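Local coordinates for glutathione S-transferase family protein (Populus trichocarpa, PDB 5F06), which probably conjugates glutathione to electrophilic substrates as a Phi-class transferase, with glutathione bound in its active site, at residues V16-L25 and I73-L84. Residues are numbered along the deposited sequence; the frame is centred on the assembly and turned at random.
Sequences VLTCLHEKNL and IAEKFKGTGYDL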
loop_
_atom_site.group_PDB
_atom_site.type_symbol
_atom_site.label_atom_id
_atom_site.label_comp_id
_atom_site.label_asym_id
_atom_site.label_seq_id
_atom_site.Cartn_x
_atom_site.Cartn_y
_atom_site.Cartn_z
ATOM N N VAL A 16 -9.693 -8.734 -6.780
ATOM C CA VAL A 16 -9.009 -9.491 -7.824
ATOM C C VAL A 16 -9.988 -9.897 -8.925
ATOM O O VAL A 16 -9.686 -9.767 -10.118
ATOM C CB VAL A 16 -8.325 -10.754 -7.253
ATOM C CG1 VAL A 16 -7.604 -11.524 -8.355
ATOM C CG2 VAL A 16 -7.353 -10.383 -6.151
ATOM N N LEU A 17 -11.162 -10.380 -8.528
ATOM C CA LEU A 17 -12.138 -10.861 -9.496
ATOM C C LEU A 17 -12.460 -9.806 -10.549
ATOM O O LEU A 17 -12.508 -10.110 -11.739
ATOM C CB LEU A 17 -13.417 -11.304 -8.791
ATOM C CG LEU A 17 -13.317 -12.624 -8.024
ATOM C CD1 LEU A 17 -14.577 -12.866 -7.231
ATOM C CD2 LEU A 17 -13.062 -13.787 -8.975
ATOM N N THR A 18 -12.669 -8.562 -10.127
ATOM C CA THR A 18 -13.015 -7.518 -11.080
ATOM C C THR A 18 -11.832 -7.238 -12.007
ATOM O O THR A 18 -12.020 -6.983 -13.199
ATOM C CB THR A 18 -13.472 -6.217 -10.373
ATOM O OG1 THR A 18 -13.868 -5.249 -11.354
ATOM C CG2 THR A 18 -12.370 -5.641 -9.506
ATOM N N CYS A 19 -10.614 -7.314 -11.473
ATOM C CA CYS A 19 -9.419 -7.147 -12.296
ATOM C C CYS A 19 -9.327 -8.251 -13.352
ATOM O O CYS A 19 -9.064 -7.975 -14.525
ATOM C CB CYS A 19 -8.154 -7.143 -11.432
ATOM S SG CYS A 19 -6.606 -6.971 -12.384
ATOM N N LEU A 20 -9.550 -9.495 -12.938
ATOM C CA LEU A 20 -9.551 -10.622 -13.868
ATOM C C LEU A 20 -10.551 -10.409 -15.012
ATOM O O LEU A 20 -10.241 -10.699 -16.168
ATOM C CB LEU A 20 -9.858 -11.927 -13.127
ATOM C CG LEU A 20 -8.736 -12.450 -12.223
ATOM C CD1 LEU A 20 -9.260 -13.445 -11.193
ATOM C CD2 LEU A 20 -7.642 -13.091 -13.062
ATOM N N HIS A 21 -11.737 -9.891 -14.700
ATOM C CA HIS A 21 -12.757 -9.663 -15.725
ATOM C C HIS A 21 -12.408 -8.495 -16.639
ATOM O O HIS A 21 -12.657 -8.559 -17.848
ATOM C CB HIS A 21 -14.126 -9.419 -15.082
ATOM C CG HIS A 21 -14.692 -10.625 -14.405
ATOM N ND1 HIS A 21 -14.744 -11.861 -15.014
ATOM C CD2 HIS A 21 -15.239 -10.786 -13.177
ATOM C CE1 HIS A 21 -15.297 -12.732 -14.189
ATOM N NE2 HIS A 21 -15.606 -12.105 -13.067
ATOM N N GLU A 22 -11.856 -7.425 -16.071
ATOM C CA GLU A 22 -11.394 -6.299 -16.876
ATOM C C GLU A 22 -10.405 -6.783 -17.932
ATOM O O GLU A 22 -10.387 -6.279 -19.055
ATOM C CB GLU A 22 -10.741 -5.227 -16.000
ATOM C CG GLU A 22 -11.707 -4.455 -15.113
ATOM C CD GLU A 22 -12.562 -3.455 -15.879
ATOM O OE1 GLU A 22 -12.367 -3.296 -17.101
ATOM O OE2 GLU A 22 -13.432 -2.821 -15.248
ATOM N N LYS A 23 -9.593 -7.771 -17.567
ATOM C CA LYS A 23 -8.548 -8.273 -18.455
ATOM C C LYS A 23 -9.052 -9.411 -19.350
ATOM O O LYS A 23 -8.292 -9.955 -20.154
ATOM C CB LYS A 23 -7.344 -8.743 -17.633
ATOM C CG LYS A 23 -6.697 -7.641 -16.779
ATOM C CD LYS A 23 -6.158 -6.488 -17.610
ATOM C CE LYS A 23 -4.978 -6.902 -18.480
ATOM N NZ LYS A 23 -4.521 -5.799 -19.366
ATOM N N ASN A 24 -10.333 -9.750 -19.220
ATOM C CA ASN A 24 -10.944 -10.832 -20.000
ATOM C C ASN A 24 -10.216 -12.163 -19.829
ATOM O O ASN A 24 -10.028 -12.896 -20.798
ATOM C CB ASN A 24 -10.977 -10.476 -21.490
ATOM C CG ASN A 24 -11.812 -9.247 -21.785
ATOM O OD1 ASN A 24 -12.726 -8.904 -21.034
ATOM N ND2 ASN A 24 -11.514 -8.586 -22.900
ATOM N N LEU A 25 -9.819 -12.480 -18.602
ATOM C CA LEU A 25 -9.021 -13.679 -18.346
ATOM C C LEU A 25 -9.848 -14.871 -17.877
ATOM O O LEU A 25 -10.829 -14.719 -17.140
ATOM C CB LEU A 25 -7.944 -13.376 -17.304
ATOM C CG LEU A 25 -6.842 -12.411 -17.741
ATOM C CD1 LEU A 25 -5.966 -12.046 -16.560
ATOM C CD2 LEU A 25 -6.004 -13.013 -18.862
ATOM N N ILE A 73 -1.287 -9.409 -12.445
ATOM C CA ILE A 73 -2.181 -9.698 -13.561
ATOM C C ILE A 73 -2.185 -8.551 -14.571
ATOM O O ILE A 73 -2.076 -8.774 -15.779
ATOM C CB ILE A 73 -3.614 -9.963 -13.049
ATOM C CG1 ILE A 73 -3.647 -11.277 -12.261
ATOM C CG2 ILE A 73 -4.611 -10.025 -14.200
ATOM C CD1 ILE A 73 -4.933 -11.497 -11.482
ATOM N N ALA A 74 -2.296 -7.324 -14.073
ATOM C CA ALA A 74 -2.344 -6.149 -14.936
ATOM C C ALA A 74 -1.059 -5.985 -15.748
ATOM O O ALA A 74 -1.098 -5.600 -16.916
ATOM C CB ALA A 74 -2.606 -4.900 -14.106
ATOM N N GLU A 75 0.078 -6.291 -15.133
ATOM C CA GLU A 75 1.365 -6.163 -15.804
ATOM C C GLU A 75 1.599 -7.308 -16.792
ATOM O O GLU A 75 2.063 -7.085 -17.911
ATOM C CB GLU A 75 2.497 -6.111 -14.770
ATOM C CG GLU A 75 3.903 -6.180 -15.354
ATOM C CD GLU A 75 4.204 -5.027 -16.291
ATOM O OE1 GLU A 75 4.906 -5.248 -17.300
ATOM O OE2 GLU A 75 3.743 -3.897 -16.017
ATOM N N LYS A 76 1.271 -8.528 -16.381
ATOM C CA LYS A 76 1.584 -9.705 -17.179
ATOM C C LYS A 76 0.767 -9.764 -18.466
ATOM O O LYS A 76 1.276 -10.165 -19.514
ATOM C CB LYS A 76 1.353 -10.982 -16.368
ATOM C CG LYS A 76 1.554 -12.253 -17.183
ATOM C CD LYS A 76 1.677 -13.476 -16.303
ATOM C CE LYS A 76 1.803 -14.741 -17.130
ATOM N NZ LYS A 76 2.306 -15.873 -16.304
ATOM N N PHE A 77 -0.495 -9.363 -18.389
ATOM C CA PHE A 77 -1.387 -9.447 -19.542
ATOM C C PHE A 77 -1.605 -8.076 -20.177
ATOM O O PHE A 77 -2.715 -7.711 -20.550
ATOM C CB PHE A 77 -2.702 -10.091 -19.119
ATOM C CG PHE A 77 -2.522 -11.482 -18.600
ATOM C CD1 PHE A 77 -2.310 -12.533 -19.475
ATOM C CD2 PHE A 77 -2.517 -11.736 -17.241
ATOM C CE1 PHE A 77 -2.125 -13.816 -19.008
ATOM C CE2 PHE A 77 -2.332 -13.023 -16.766
ATOM C CZ PHE A 77 -2.135 -14.063 -17.652
ATOM N N LYS A 78 -0.508 -7.338 -20.310
ATOM C CA LYS A 78 -0.495 -6.066 -21.031
ATOM C C LYS A 78 -0.910 -6.250 -22.491
ATOM O O LYS A 78 -0.400 -7.124 -23.185
ATOM C CB LYS A 78 0.897 -5.424 -20.949
ATOM C CG LYS A 78 2.066 -6.352 -21.281
ATOM C CD LYS A 78 3.397 -5.763 -20.800
ATOM C CE LYS A 78 3.899 -4.659 -21.714
ATOM N NZ LYS A 78 5.237 -4.144 -21.286
ATOM N N GLY A 79 -1.842 -5.418 -22.947
ATOM C CA GLY A 79 -2.303 -5.463 -24.325
ATOM C C GLY A 79 -3.522 -6.348 -24.528
ATOM O O GLY A 79 -4.066 -6.426 -25.630
ATOM N N THR A 80 -3.947 -7.014 -23.461
ATOM C CA THR A 80 -5.139 -7.855 -23.491
ATOM C C THR A 80 -6.189 -7.295 -22.538
ATOM O O THR A 80 -5.892 -6.965 -21.394
ATOM C CB THR A 80 -4.794 -9.313 -23.127
ATOM O OG1 THR A 80 -3.992 -9.871 -24.176
ATOM C CG2 THR A 80 -6.055 -10.164 -22.952
ATOM N N GLY A 81 -7.418 -7.178 -23.024
ATOM C CA GLY A 81 -8.490 -6.613 -22.234
ATOM C C GLY A 81 -8.227 -5.144 -21.967
ATOM O O GLY A 81 -7.590 -4.463 -22.772
ATOM N N TYR A 82 -8.711 -4.647 -20.836
ATOM C CA TYR A 82 -8.592 -3.224 -20.556
ATOM C C TYR A 82 -7.188 -2.825 -20.100
ATOM O O TYR A 82 -6.507 -3.566 -19.398
ATOM C CB TYR A 82 -9.606 -2.783 -19.500
ATOM C CG TYR A 82 -9.586 -1.288 -19.336
ATOM C CD1 TYR A 82 -10.309 -0.470 -20.191
ATOM C CD2 TYR A 82 -8.803 -0.691 -18.358
ATOM C CE1 TYR A 82 -10.273 0.902 -20.061
ATOM C CE2 TYR A 82 -8.759 0.678 -18.224
ATOM C CZ TYR A 82 -9.494 1.471 -19.078
ATOM O OH TYR A 82 -9.450 2.839 -18.945
ATOM N N ASP A 83 -6.787 -1.622 -20.501
ATOM C CA ASP A 83 -5.474 -1.064 -20.189
ATOM C C ASP A 83 -5.444 -0.453 -18.783
ATOM O O ASP A 83 -5.569 0.764 -18.623
ATOM C CB ASP A 83 -5.117 -0.013 -21.244
ATOM C CG ASP A 83 -3.726 0.559 -21.066
ATOM O OD1 ASP A 83 -2.934 0.001 -20.277
ATOM O OD2 ASP A 83 -3.427 1.567 -21.737
ATOM N N LEU A 84 -5.268 -1.304 -17.772
ATOM C CA LEU A 84 -5.427 -0.889 -16.376
ATOM C C LEU A 84 -4.254 -0.080 -15.815
ATOM O O LEU A 84 -4.462 0.773 -14.951
ATOM C CB LEU A 84 -5.647 -2.113 -15.479
ATOM C CG LEU A 84 -7.026 -2.776 -15.512
ATOM C CD1 LEU A 84 -7.009 -4.082 -14.735
ATOM C CD2 LEU A 84 -8.088 -1.838 -14.944
HETATM O O HOH W 1 -3.344 -3.984 -17.644
#
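The ammonium of K23 reaches into the turn after helix 66-76 and is gripped by three backbone carbonyls. K23 NZ lies 2.7 Å from T80 O, only 15° off the carbonyl plane. It is 2.9 Å from K23 NZ to F77 O. Here NZ sits above the F77 carbonyl plane, while T80 N reaches the same oxygen from the opposite face, closing a type II turn. The third bond runs from K23 NZ to Y82 O at 3.0 Å. A water accepts from NZ and donates to A74 O. Bends at chi2 and chi3 curl the lysine chain toward these three oxygens. Beside it, Y82 N donates to E22 O at 2.9 Å, nearly straight at 167°. G81 packs on that carbonyl, where a CB would clash. The E22 carboxylate runs alongside Y82 but pairs with R201. Further out, L25 CD2 sits over one F77 face, 3.8 Å from the centroid, a CH-pi contact; K76 CG covers the other. L25 CD1 lies against I73 CG2, while I73 CD1 meets L20 CD2. C19 SG touches L84 CD1. A methionine in place of K23 would probably leave the three carbonyls without their shared donor and the turn less firmly held. The contact thus ties the ends of two helices of the thioredoxin-like domain together: backbone carbonyls solvate the buried ammonium and would probably stabilise its charge, and an apolar layer lies beside it.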